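Alpha-galacturonidase (Bacillus subtilis, PDB 3FEF) hydrolyses alpha-galacturonides, probably di-galacturonate in nature, to release galacturonate, as an NAD- and manganese-dependent, homotetrameric family 4 glycosidase. Local coordinates at residues 406-418 against 424-436. Residues are numbered along the deposited sequence; the frame is centred on the assembly and turned at random.
Sequences KDTGLAFQAFLND and DRSDAEQLFNDML
Phe412, Phe415 and Phe432 form an aromatic cluster in which each ring is a knob in the opposite helix, and no hydrogen bond crosses between the two segments. Phe432 of helix 425-435 fills a hole formed by Thr408, Ala411, Phe412 and Phe415 of helix 408-417. Its edge is turned to the face of Phe415, an edge-to-face pair with planes at 62° and CD1 of Phe432 lying 3.6 Å from CD2 of Phe415. Against Phe412 the rings meet obliquely, and Phe412 CB sits over the Phe432 face, 4.2 Å from the ring centroid. Phe432 CB already points at the other helix, and with CG anti to the backbone N (chi1 175°) the ring continues that way until CZ lies 3.9 Å from Ala411 CB. Phe412 brings its CZ to 3.6 Å from Glu429 CB, with Arg425 O at the ring's edge; Phe415 has Leu431 CD2 at its edge and the selenium of Met435 in an oblique Met-aromatic contact, 4.1 Å from Phe415 CE2. An alanine in place of Phe432 would probably open a gap between the helices, taking the edge-on partner from the Phe415 face and the ring from beneath Phe412 CB. The axes of the two helices, joined by a short connection, run at 122° to each other, 10.6 Å apart at closest approach. Helix 112-136 packs against Ala411, Phe415, Phe432 and Met435, helix 383-405 backs Leu410 and Ala411, and Arg425 reaches Tyr281 and Asp257 of the second subunit.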
# COMPACT_ATOMS: atom_id res chain seq x y z
N LYS A 406 8.11 -2.01 27.78
CA LYS A 406 8.53 -1.19 28.92
C LYS A 406 9.53 -0.09 28.56
O LYS A 406 10.45 0.22 29.32
CB LYS A 406 9.11 -2.08 30.02
CG LYS A 406 8.07 -2.95 30.71
CD LYS A 406 8.71 -4.19 31.31
CE LYS A 406 7.81 -4.79 32.37
NZ LYS A 406 7.48 -3.76 33.40
N ASP A 407 9.33 0.53 27.40
CA ASP A 407 10.22 1.56 26.91
C ASP A 407 9.68 2.95 27.22
O ASP A 407 8.99 3.55 26.41
CB ASP A 407 10.40 1.38 25.41
CG ASP A 407 11.30 2.42 24.79
OD1 ASP A 407 11.69 3.39 25.46
OD2 ASP A 407 11.61 2.26 23.60
N THR A 408 10.03 3.47 28.40
CA THR A 408 9.53 4.77 28.85
C THR A 408 10.05 5.93 27.98
O THR A 408 9.38 6.95 27.84
CB THR A 408 9.82 4.99 30.36
OG1 THR A 408 11.23 4.87 30.62
CG2 THR A 408 9.10 3.95 31.21
N GLY A 409 11.22 5.76 27.39
CA GLY A 409 11.71 6.76 26.45
C GLY A 409 10.71 6.98 25.32
O GLY A 409 10.36 8.11 25.00
N LEU A 410 10.22 5.89 24.74
CA LEU A 410 9.25 6.02 23.64
C LEU A 410 7.92 6.63 24.09
O LEU A 410 7.31 7.43 23.38
CB LEU A 410 9.02 4.67 22.95
CG LEU A 410 7.95 4.71 21.85
CD1 LEU A 410 8.46 5.53 20.67
CD2 LEU A 410 7.56 3.30 21.42
N ALA A 411 7.48 6.26 25.29
CA ALA A 411 6.26 6.81 25.87
C ALA A 411 6.37 8.32 26.09
O ALA A 411 5.41 9.06 25.94
CB ALA A 411 5.92 6.10 27.18
N PHE A 412 7.56 8.78 26.45
CA PHE A 412 7.80 10.21 26.63
C PHE A 412 7.71 10.97 25.30
O PHE A 412 7.23 12.10 25.25
CB PHE A 412 9.14 10.47 27.33
CG PHE A 412 9.37 11.92 27.67
CD1 PHE A 412 8.39 12.64 28.33
CD2 PHE A 412 10.53 12.55 27.30
CE1 PHE A 412 8.57 13.97 28.64
CE2 PHE A 412 10.73 13.88 27.60
CZ PHE A 412 9.75 14.59 28.27
N GLN A 413 8.19 10.35 24.22
CA GLN A 413 8.02 10.90 22.88
C GLN A 413 6.55 11.12 22.55
O GLN A 413 6.17 12.18 22.06
CB GLN A 413 8.66 10.00 21.83
CG GLN A 413 10.15 9.79 22.07
CD GLN A 413 10.89 11.11 22.03
OE1 GLN A 413 11.73 11.39 22.89
NE2 GLN A 413 10.56 11.94 21.05
N ALA A 414 5.71 10.13 22.83
CA ALA A 414 4.28 10.30 22.61
C ALA A 414 3.77 11.44 23.50
O ALA A 414 3.12 12.38 23.03
CB ALA A 414 3.53 8.99 22.89
N PHE A 415 4.09 11.36 24.79
CA PHE A 415 3.76 12.43 25.73
C PHE A 415 4.09 13.80 25.17
O PHE A 415 3.24 14.71 25.22
CB PHE A 415 4.50 12.19 27.06
CG PHE A 415 3.96 13.01 28.23
CD1 PHE A 415 4.55 14.22 28.57
CD2 PHE A 415 2.90 12.54 29.00
CE1 PHE A 415 4.09 14.97 29.67
CE2 PHE A 415 2.42 13.28 30.09
CZ PHE A 415 3.02 14.49 30.43
N LEU A 416 5.31 13.96 24.65
CA LEU A 416 5.73 15.23 24.04
C LEU A 416 4.96 15.61 22.78
O LEU A 416 4.82 16.79 22.44
CB LEU A 416 7.23 15.19 23.70
CG LEU A 416 8.27 15.21 24.82
CD1 LEU A 416 9.69 15.22 24.23
CD2 LEU A 416 8.03 16.42 25.71
N ASN A 417 4.52 14.61 22.03
CA ASN A 417 3.81 14.86 20.78
C ASN A 417 2.31 15.13 20.99
O ASN A 417 1.56 15.35 20.02
CB ASN A 417 4.01 13.64 19.87
CG ASN A 417 3.75 13.95 18.41
OD1 ASN A 417 4.08 15.03 17.92
ND2 ASN A 417 3.19 12.99 17.70
N ASP A 418 1.85 15.11 22.24
CA ASP A 418 0.41 15.32 22.51
C ASP A 418 0.03 16.79 22.48
O ASP A 418 0.65 17.61 23.14
CB ASP A 418 0.01 14.69 23.85
CG ASP A 418 -1.49 14.82 24.13
OD1 ASP A 418 -1.89 15.81 24.79
OD2 ASP A 418 -2.27 13.95 23.67
N ASP A 424 7.63 23.49 28.47
CA ASP A 424 9.03 23.24 28.18
C ASP A 424 9.29 21.78 28.36
O ASP A 424 8.55 21.11 29.08
CB ASP A 424 9.95 24.03 29.11
CG ASP A 424 9.98 25.50 28.79
OD1 ASP A 424 9.36 25.88 27.76
OD2 ASP A 424 10.61 26.27 29.55
N ARG A 425 10.35 21.29 27.73
CA ARG A 425 10.64 19.88 27.71
C ARG A 425 11.02 19.35 29.10
O ARG A 425 10.61 18.26 29.48
CB ARG A 425 11.73 19.55 26.68
CG ARG A 425 11.91 18.06 26.40
CD ARG A 425 12.89 17.82 25.24
NE ARG A 425 14.29 17.89 25.66
CZ ARG A 425 15.33 17.76 24.84
NH1 ARG A 425 15.15 17.57 23.54
NH2 ARG A 425 16.57 17.83 25.32
N SER A 426 11.79 20.13 29.85
CA SER A 426 12.18 19.70 31.20
C SER A 426 11.00 19.70 32.16
O SER A 426 10.90 18.84 33.03
CB SER A 426 13.31 20.56 31.76
OG SER A 426 12.96 21.93 31.70
N ASP A 427 10.09 20.66 32.01
CA ASP A 427 8.88 20.62 32.81
C ASP A 427 8.10 19.35 32.44
O ASP A 427 7.61 18.64 33.32
CB ASP A 427 8.02 21.85 32.56
CG ASP A 427 8.72 23.14 32.94
OD1 ASP A 427 9.57 23.11 33.86
OD2 ASP A 427 8.42 24.20 32.32
N ALA A 428 8.01 19.05 31.15
CA ALA A 428 7.25 17.87 30.73
C ALA A 428 7.89 16.56 31.23
O ALA A 428 7.19 15.62 31.64
CB ALA A 428 7.08 17.85 29.24
N GLU A 429 9.22 16.51 31.22
CA GLU A 429 9.91 15.30 31.66
C GLU A 429 9.67 15.09 33.13
O GLU A 429 9.48 13.98 33.59
CB GLU A 429 11.41 15.40 31.38
CG GLU A 429 12.17 14.10 31.56
CD GLU A 429 13.52 14.12 30.85
OE1 GLU A 429 14.11 15.22 30.67
OE2 GLU A 429 14.00 13.02 30.46
N GLN A 430 9.68 16.18 33.88
CA GLN A 430 9.45 16.10 35.31
C GLN A 430 7.99 15.70 35.59
O GLN A 430 7.72 14.76 36.35
CB GLN A 430 9.81 17.42 35.98
CG GLN A 430 9.72 17.36 37.50
CD GLN A 430 10.80 16.48 38.10
OE1 GLN A 430 11.98 16.76 37.96
NE2 GLN A 430 10.38 15.40 38.78
N LEU A 431 7.05 16.39 34.95
CA LEU A 431 5.65 15.98 35.02
C LEU A 431 5.48 14.49 34.67
O LEU A 431 4.88 13.74 35.42
CB LEU A 431 4.77 16.86 34.11
CG LEU A 431 3.29 16.47 34.01
CD1 LEU A 431 2.66 16.52 35.38
CD2 LEU A 431 2.56 17.39 33.07
N PHE A 432 6.02 14.08 33.53
CA PHE A 432 5.87 12.70 33.07
C PHE A 432 6.37 11.69 34.11
O PHE A 432 5.67 10.74 34.45
CB PHE A 432 6.58 12.52 31.72
CG PHE A 432 6.59 11.09 31.18
CD1 PHE A 432 5.50 10.58 30.51
CD2 PHE A 432 7.73 10.30 31.29
CE1 PHE A 432 5.52 9.28 29.98
CE2 PHE A 432 7.76 9.00 30.77
CZ PHE A 432 6.66 8.49 30.12
N ASN A 433 7.59 11.88 34.59
CA ASN A 433 8.14 10.99 35.63
C ASN A 433 7.32 10.96 36.92
O ASN A 433 7.14 9.90 37.52
CB ASN A 433 9.59 11.37 35.94
CG ASN A 433 10.53 11.09 34.77
OD1 ASN A 433 10.27 10.21 33.94
ND2 ASN A 433 11.62 11.84 34.70
N ASP A 434 6.80 12.11 37.33
CA ASP A 434 5.95 12.17 38.52
C ASP A 434 4.68 11.34 38.33
O ASP A 434 4.21 10.68 39.26
CB ASP A 434 5.59 13.62 38.86
CG ASP A 434 6.77 14.38 39.45
OD1 ASP A 434 7.72 13.72 39.90
OD2 ASP A 434 6.76 15.63 39.46
N MSE A 435 4.13 11.38 37.11
CA MSE A 435 2.89 10.68 36.81
C MSE A 435 3.10 9.18 36.70
O MSE A 435 2.21 8.39 37.00
CB MSE A 435 2.25 11.23 35.51
CG MSE A 435 1.74 12.64 35.65
SE MSE A 435 1.02 13.33 33.99
CE MSE A 435 -0.74 12.45 34.01
N LEU A 436 4.28 8.77 36.25
CA LEU A 436 4.58 7.35 36.15
C LEU A 436 4.41 6.62 37.48
O LEU A 436 4.08 5.43 37.51
CB LEU A 436 5.99 7.13 35.64
CG LEU A 436 6.17 7.12 34.12
CD1 LEU A 436 7.56 6.57 33.79
CD2 LEU A 436 5.10 6.27 33.43